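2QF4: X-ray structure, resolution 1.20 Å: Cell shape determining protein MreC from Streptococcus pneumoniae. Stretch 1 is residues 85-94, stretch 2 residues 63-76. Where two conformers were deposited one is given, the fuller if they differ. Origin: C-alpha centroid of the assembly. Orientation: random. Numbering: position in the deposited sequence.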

# COMPACT_ATOMS: atom_id res chain seq x y z
N TYR A 85 13.49 -3.50 3.07
CA TYR A 85 12.18 -3.19 3.63
C TYR A 85 12.09 -1.73 4.00
O TYR A 85 13.08 -1.13 4.43
CB TYR A 85 11.93 -4.07 4.87
CG TYR A 85 11.59 -5.51 4.53
CD1 TYR A 85 12.59 -6.40 4.17
CD2 TYR A 85 10.28 -5.95 4.55
CE1 TYR A 85 12.28 -7.72 3.82
CE2 TYR A 85 9.97 -7.28 4.22
CZ TYR A 85 10.97 -8.14 3.83
OH TYR A 85 10.67 -9.45 3.51
N GLY A 86 10.89 -1.17 3.91
CA GLY A 86 10.60 0.18 4.36
C GLY A 86 9.12 0.36 4.57
O GLY A 86 8.38 -0.62 4.63
N ILE A 87 8.69 1.60 4.70
CA ILE A 87 7.25 1.90 4.88
C ILE A 87 6.88 3.05 3.94
O ILE A 87 7.65 3.93 3.64
CB ILE A 87 6.78 2.22 6.32
CG1 ILE A 87 7.55 3.44 6.85
CG2 ILE A 87 7.01 1.04 7.22
CD1 ILE A 87 6.82 4.17 8.05
N ILE A 88 5.63 3.03 3.54
CA ILE A 88 5.03 4.13 2.78
C ILE A 88 4.78 5.31 3.72
O ILE A 88 4.19 5.13 4.78
CB ILE A 88 3.73 3.70 2.14
CG1 ILE A 88 4.00 2.65 1.05
CG2 ILE A 88 2.98 4.90 1.55
CD1 ILE A 88 2.75 1.95 0.51
N ILE A 89 5.24 6.50 3.34
CA ILE A 89 5.04 7.70 4.19
C ILE A 89 4.18 8.76 3.51
O ILE A 89 3.75 9.69 4.19
CB ILE A 89 6.41 8.28 4.66
CG1 ILE A 89 7.27 8.71 3.48
CG2 ILE A 89 7.10 7.28 5.58
CD1 ILE A 89 8.46 9.65 3.86
N GLY A 90 3.91 8.66 2.22
CA GLY A 90 3.09 9.67 1.54
C GLY A 90 3.24 9.60 0.06
O GLY A 90 3.73 8.60 -0.47
N TYR A 91 2.84 10.67 -0.61
CA TYR A 91 2.74 10.71 -2.06
C TYR A 91 2.99 12.13 -2.49
O TYR A 91 2.47 13.07 -1.87
CB TYR A 91 1.37 10.24 -2.56
CG TYR A 91 1.21 10.13 -4.03
CD1 TYR A 91 0.63 11.15 -4.76
CD2 TYR A 91 1.59 9.00 -4.71
CE1 TYR A 91 0.45 11.05 -6.14
CE2 TYR A 91 1.42 8.90 -6.10
CZ TYR A 91 0.87 9.95 -6.78
OH TYR A 91 0.64 9.88 -8.13
N ASP A 92 3.82 12.30 -3.50
CA ASP A 92 4.11 13.60 -4.08
C ASP A 92 3.26 13.79 -5.30
O ASP A 92 3.50 13.19 -6.35
CB ASP A 92 5.57 13.65 -4.45
CG ASP A 92 6.00 14.99 -5.09
OD1 ASP A 92 7.21 15.23 -5.09
OD2 ASP A 92 5.15 15.75 -5.59
N LYS A 93 2.21 14.60 -5.13
CA LYS A 93 1.21 14.79 -6.15
C LYS A 93 1.75 15.53 -7.37
O LYS A 93 1.26 15.31 -8.46
CB LYS A 93 0.00 15.54 -5.57
CG LYS A 93 -0.66 14.74 -4.46
CD LYS A 93 -1.72 15.55 -3.70
CE LYS A 93 -2.58 14.65 -2.90
NZ LYS A 93 -3.37 13.76 -3.81
N GLU A 94 2.78 16.33 -7.21
CA GLU A 94 3.32 17.11 -8.33
C GLU A 94 4.32 16.30 -9.17
O GLU A 94 4.56 16.63 -10.32
CB GLU A 94 4.00 18.39 -7.82
CG GLU A 94 3.19 19.40 -6.90
CD GLU A 94 3.90 20.74 -6.82
OE1 GLU A 94 5.11 20.77 -6.50
OE2 GLU A 94 3.22 21.77 -7.00
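Stretch 2, residues 63-76: LLTNTENADKISVK

Stretch 2 runs back along strand 85-92 in the opposite sense, with five direct backbone-to-backbone hydrogen bonds between them. Val75 and Gly86 form a hydrogen-bonded pair with bonds in both directions: Gly86 N donates to Val75 O (2.9 Å) and Val75 N to Gly86 O (3.0 Å, almost linear at 177°). Two residues further along strand 85-92, and two back along stretch 2, Ile88 N donates to Ile73 O (3.0 Å). Further along, Asn69 N reaches Ile89 O (3.1 Å) and Tyr91 N reaches Thr67 O (3.1 Å), so that the two backbones meet again around Gly90 and Glu68 (CA to CA, 4.3 Å). Beyond the strand, Lys93 NZ donates to Thr65 O (2.9 Å), although the placement of this amine is less certain.

Between these two zones, the chain of stretch 2 bulges away and water fills the gap. Water 2 donates to Ile88 O and Asn69 OD1 (both 2.8 Å) and accepts from Ile73 N (2.9 Å); water 3 likewise links Ile88 O (2.8 Å) to Asn69 O (2.6 Å) and Lys72 N (3.0 Å).

The strand through Ser74, Val75 and Lys76 runs antiparallel to strand 85-92, their N-to-C directions 129° apart and their axes 4.5 Å apart at closest. Tyr85 pairs with Lys76 and Ile87 with Ser74, all four side chains on one face of the sheet; there Lys76 CB lies over the Tyr85 ring, 4.0 Å from its centroid. Val75 points to the other face, where Ile88 CG1 packs on Val75 CG1 (3.7 Å) and Ile88 CD1 touches both Leu64 CD2 and Ile73 CG2 (4.0 Å each). At the far end, Thr65 CA covers a face of the Tyr91 ring, 3.9 Å from its centroid. Gly90 has no room for a side chain: an ideal CB would lie 2.2 Å from Thr67 O. In all, the contact buries 942 Å², both sides summed.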

# COMPACT_ATOMS: atom_id res chain seq x y z
N LEU A 63 -6.56 5.94 0.22
CA LEU A 63 -5.80 5.69 -0.99
C LEU A 63 -4.31 6.01 -0.81
O LEU A 63 -3.90 6.84 -0.01
CB LEU A 63 -6.40 6.47 -2.18
CG LEU A 63 -7.84 6.05 -2.56
CD1 LEU A 63 -8.35 6.94 -3.70
CD2 LEU A 63 -7.90 4.60 -3.01
N LEU A 64 -3.50 5.42 -1.67
CA LEU A 64 -2.05 5.64 -1.64
C LEU A 64 -1.61 7.00 -2.15
O LEU A 64 -0.45 7.36 -1.98
CB LEU A 64 -1.34 4.58 -2.48
CG LEU A 64 -1.40 3.13 -1.99
CD1 LEU A 64 -0.49 2.28 -2.90
CD2 LEU A 64 -1.01 2.97 -0.52
N THR A 65 -2.49 7.74 -2.79
CA THR A 65 -2.15 9.04 -3.37
C THR A 65 -2.31 10.21 -2.39
O THR A 65 -2.13 11.34 -2.80
CB THR A 65 -2.99 9.24 -4.63
OG1 THR A 65 -4.36 9.00 -4.31
CG2 THR A 65 -2.54 8.27 -5.73
N ASN A 66 -2.58 9.93 -1.12
CA ASN A 66 -2.60 10.98 -0.11
C ASN A 66 -1.23 11.55 0.17
O ASN A 66 -0.24 10.83 0.28
CB ASN A 66 -3.26 10.49 1.15
CG ASN A 66 -4.73 10.42 0.99
OD1 ASN A 66 -5.39 11.47 0.89
ND2 ASN A 66 -5.27 9.22 0.92
N THR A 67 -1.16 12.86 0.28
CA THR A 67 0.10 13.57 0.50
C THR A 67 0.88 13.00 1.68
O THR A 67 2.05 12.68 1.56
CB THR A 67 -0.16 15.07 0.71
OG1 THR A 67 -0.86 15.55 -0.44
CG2 THR A 67 1.16 15.81 0.92
N GLU A 68 0.21 12.89 2.83
CA GLU A 68 0.77 12.30 4.01
C GLU A 68 0.02 11.02 4.34
O GLU A 68 -1.20 10.98 4.20
CB GLU A 68 0.62 13.27 5.20
CG GLU A 68 1.44 14.51 5.08
CD GLU A 68 2.89 14.31 5.39
OE1 GLU A 68 3.36 13.21 5.74
OE2 GLU A 68 3.61 15.32 5.35
N ASN A 69 0.76 10.00 4.74
CA ASN A 69 0.20 8.68 5.01
C ASN A 69 0.70 8.21 6.36
O ASN A 69 1.89 7.93 6.50
CB ASN A 69 0.57 7.70 3.91
CG ASN A 69 -0.33 6.48 3.91
OD1 ASN A 69 -0.41 5.77 4.91
ND2 ASN A 69 -1.02 6.25 2.80
N ALA A 70 -0.20 8.05 7.32
CA ALA A 70 0.15 7.64 8.68
C ALA A 70 0.03 6.14 8.90
O ALA A 70 0.23 5.69 10.04
CB ALA A 70 -0.74 8.38 9.66
N ASP A 71 -0.29 5.35 7.86
CA ASP A 71 -0.69 3.96 8.08
C ASP A 71 0.47 2.99 8.18
O ASP A 71 0.25 1.81 8.49
CB ASP A 71 -1.67 3.55 7.02
CG ASP A 71 -2.93 4.40 7.07
OD1 ASP A 71 -3.29 4.87 8.17
OD2 ASP A 71 -3.53 4.64 6.01
N LYS A 72 1.70 3.43 7.96
CA LYS A 72 2.89 2.58 8.19
C LYS A 72 2.75 1.27 7.43
O LYS A 72 3.07 0.20 7.95
CB LYS A 72 3.12 2.34 9.69
CG LYS A 72 3.35 3.65 10.47
CD LYS A 72 3.76 3.39 11.92
CE LYS A 72 3.88 4.68 12.77
NZ LYS A 72 2.51 5.09 13.28
N ILE A 73 2.36 1.37 6.16
CA ILE A 73 2.23 0.22 5.31
C ILE A 73 3.62 -0.29 4.94
O ILE A 73 4.41 0.43 4.33
CB ILE A 73 1.43 0.51 4.03
CG1 ILE A 73 0.01 0.97 4.36
CG2 ILE A 73 1.39 -0.74 3.13
CD1 ILE A 73 -0.65 1.71 3.16
N SER A 74 3.92 -1.53 5.31
CA SER A 74 5.19 -2.16 5.01
C SER A 74 5.33 -2.48 3.53
O SER A 74 4.42 -3.05 2.94
CB SER A 74 5.25 -3.47 5.83
OG SER A 74 6.30 -4.33 5.39
N VAL A 75 6.48 -2.14 2.95
CA VAL A 75 6.83 -2.47 1.58
C VAL A 75 8.23 -3.03 1.55
O VAL A 75 9.00 -2.88 2.48
CB VAL A 75 6.71 -1.23 0.62
CG1 VAL A 75 5.26 -0.80 0.52
CG2 VAL A 75 7.61 -0.06 1.06
N LYS A 76 8.51 -3.68 0.43
CA LYS A 76 9.84 -4.18 0.19
C LYS A 76 10.20 -3.96 -1.28
O LYS A 76 9.38 -3.91 -2.18
CB LYS A 76 9.99 -5.65 0.60
CG LYS A 76 9.14 -6.59 -0.15
CD LYS A 76 9.22 -8.01 0.41
CE LYS A 76 8.29 -8.93 -0.34
NZ LYS A 76 8.37 -10.33 0.18
O HOH W 1 3.68 10.54 6.80
O HOH W 2 1.67 3.86 4.85
O HOH W 3 3.30 5.85 7.34
O HOH W 4 8.52 -3.00 6.10
O HOH W 5 8.09 -10.10 3.09